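Local coordinates for protein CurM Sulfotransferase (Moorea producta, PDB 4GBM) that probably transfers a sulfonate group from the donor PAPS to a polyketide intermediate during curacin biosynthesis, at residues T91-K96 with T101-L106. The protein carries 2 engineered substitutions. Numbering follows the deposited sequence.
Sequences TFMEVK and TASQAL
Ser103 meets Phe92 and Met93 where 91-96 and 101-106 come closest; the CA atoms of Phe92 and Ser103 lie 5.7 Å apart. A small residue suits this place, since it lets the two backbones approach without a bulky side chain between them. The CB of Ser103 rests on Met93 CG at 3.6 Å, and the flexible thioether side chain of Met93 also touches Ala100, at the start of helix 100-113. A chi1 of -176° puts the Ser103 hydroxyl trans to N, with OG 3.2 Å from Phe92 CB. The polar end is not stranded among carbon atoms: OG hydrogen-bonds to the carbonyl oxygen of Gln89, one turn back on helix 87-96, so a side chain of the second helix ties itself to the backbone of the first.

One turn further on, Leu106 extends its branched end toward the same helix. Its CD2 lies over one face of the Phe92 ring, 3.9 Å from the ring centroid and 21° off the normal, a CH-pi contact displaced toward CD1. The flat ring offers a broad surface to the methyl, and Ile107 and Leu110 of helix 100-113 and Leu124 of helix 117-128 also touch the phenylalanine. At the exposed margin, the bent aliphatic chain of Lys96 crosses Leu106 at about a right angle, with its CD 3.8 Å from Leu106 CD2. Here lysine lends methylene groups to the apolar patch.

No hydrogen bond joins 91-96 to 101-106 directly; the segments pack through side chains, their axes 8.9 Å apart and 110° between their directions. Helices 87-96 and 100-113 are consecutive, joined by a very short connection and packed crosswise, resembling an alpha-alpha-corner at the edge of this P-loop-related sulfotransferase fold.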
# COMPACT_ATOMS: atom_id res chain seq x y z
N THR A 91 -4.13 -3.78 -14.43
CA THR A 91 -2.83 -3.35 -14.92
C THR A 91 -2.64 -3.72 -16.39
O THR A 91 -2.33 -2.86 -17.21
CB THR A 91 -1.67 -3.88 -14.04
OG1 THR A 91 -1.72 -3.22 -12.77
CG2 THR A 91 -0.32 -3.62 -14.68
N PHE A 92 -2.84 -5.00 -16.72
CA PHE A 92 -2.71 -5.43 -18.11
C PHE A 92 -3.74 -4.78 -19.03
O PHE A 92 -3.44 -4.50 -20.20
CB PHE A 92 -2.75 -6.97 -18.22
CG PHE A 92 -1.47 -7.64 -17.79
CD1 PHE A 92 -0.27 -7.38 -18.44
CD2 PHE A 92 -1.48 -8.56 -16.74
CE1 PHE A 92 0.91 -8.00 -18.04
CE2 PHE A 92 -0.30 -9.19 -16.34
CZ PHE A 92 0.89 -8.92 -16.99
N MET A 93 -4.94 -4.50 -18.51
CA MET A 93 -5.96 -3.76 -19.27
C MET A 93 -5.48 -2.37 -19.67
O MET A 93 -5.66 -1.96 -20.81
CB MET A 93 -7.25 -3.63 -18.47
CG MET A 93 -7.96 -4.93 -18.18
SD MET A 93 -9.58 -4.59 -17.49
CE MET A 93 -9.67 -5.72 -16.11
N GLU A 94 -4.88 -1.65 -18.72
CA GLU A 94 -4.38 -0.29 -18.96
C GLU A 94 -3.20 -0.28 -19.93
O GLU A 94 -3.24 0.41 -20.95
CB GLU A 94 -3.94 0.37 -17.64
CG GLU A 94 -5.05 0.72 -16.67
CD GLU A 94 -5.86 1.95 -17.08
OE1 GLU A 94 -6.99 2.10 -16.57
OE2 GLU A 94 -5.38 2.77 -17.90
N VAL A 95 -2.17 -1.06 -19.60
CA VAL A 95 -0.89 -1.00 -20.32
C VAL A 95 -0.94 -1.64 -21.71
O VAL A 95 -0.13 -1.31 -22.58
CB VAL A 95 0.29 -1.56 -19.48
CG1 VAL A 95 0.39 -0.83 -18.15
CG2 VAL A 95 0.16 -3.06 -19.25
N LYS A 96 -1.90 -2.55 -21.91
CA LYS A 96 -2.05 -3.24 -23.20
C LYS A 96 -3.35 -2.91 -23.93
O LYS A 96 -3.65 -3.49 -24.98
CB LYS A 96 -1.92 -4.76 -23.01
CG LYS A 96 -0.51 -5.24 -22.69
CD LYS A 96 -0.45 -6.75 -22.51
CE LYS A 96 -0.88 -7.51 -23.77
NZ LYS A 96 -0.17 -7.08 -25.01
N THR A 101 -11.74 -9.65 -20.26
CA THR A 101 -11.64 -11.05 -20.67
C THR A 101 -10.26 -11.36 -21.26
O THR A 101 -9.69 -12.41 -20.97
CB THR A 101 -12.79 -11.45 -21.63
OG1 THR A 101 -14.04 -11.09 -21.03
CG2 THR A 101 -12.78 -12.96 -21.89
N ALA A 102 -9.73 -10.45 -22.09
CA ALA A 102 -8.43 -10.66 -22.72
C ALA A 102 -7.30 -10.57 -21.70
O ALA A 102 -6.33 -11.34 -21.76
CB ALA A 102 -8.21 -9.67 -23.87
N SER A 103 -7.42 -9.64 -20.75
CA SER A 103 -6.45 -9.50 -19.67
C SER A 103 -6.43 -10.76 -18.80
O SER A 103 -5.35 -11.28 -18.48
CB SER A 103 -6.76 -8.27 -18.83
OG SER A 103 -5.78 -8.07 -17.82
N GLN A 104 -7.61 -11.28 -18.46
CA GLN A 104 -7.71 -12.54 -17.71
C GLN A 104 -7.08 -13.72 -18.46
O GLN A 104 -6.39 -14.55 -17.85
CB GLN A 104 -9.17 -12.85 -17.36
CG GLN A 104 -9.32 -14.13 -16.54
CD GLN A 104 -10.76 -14.60 -16.41
OE1 GLN A 104 -11.52 -14.63 -17.39
NE2 GLN A 104 -11.14 -14.99 -15.21
N ALA A 105 -7.30 -13.79 -19.78
CA ALA A 105 -6.74 -14.85 -20.62
C ALA A 105 -5.21 -14.81 -20.61
O ALA A 105 -4.55 -15.86 -20.57
CB ALA A 105 -7.27 -14.73 -22.05
N LEU A 106 -4.65 -13.60 -20.63
CA LEU A 106 -3.20 -13.42 -20.54
C LEU A 106 -2.66 -13.92 -19.20
O LEU A 106 -1.68 -14.67 -19.15
CB LEU A 106 -2.82 -11.95 -20.77
CG LEU A 106 -1.36 -11.54 -20.56
CD1 LEU A 106 -0.41 -12.34 -21.46
CD2 LEU A 106 -1.19 -10.04 -20.79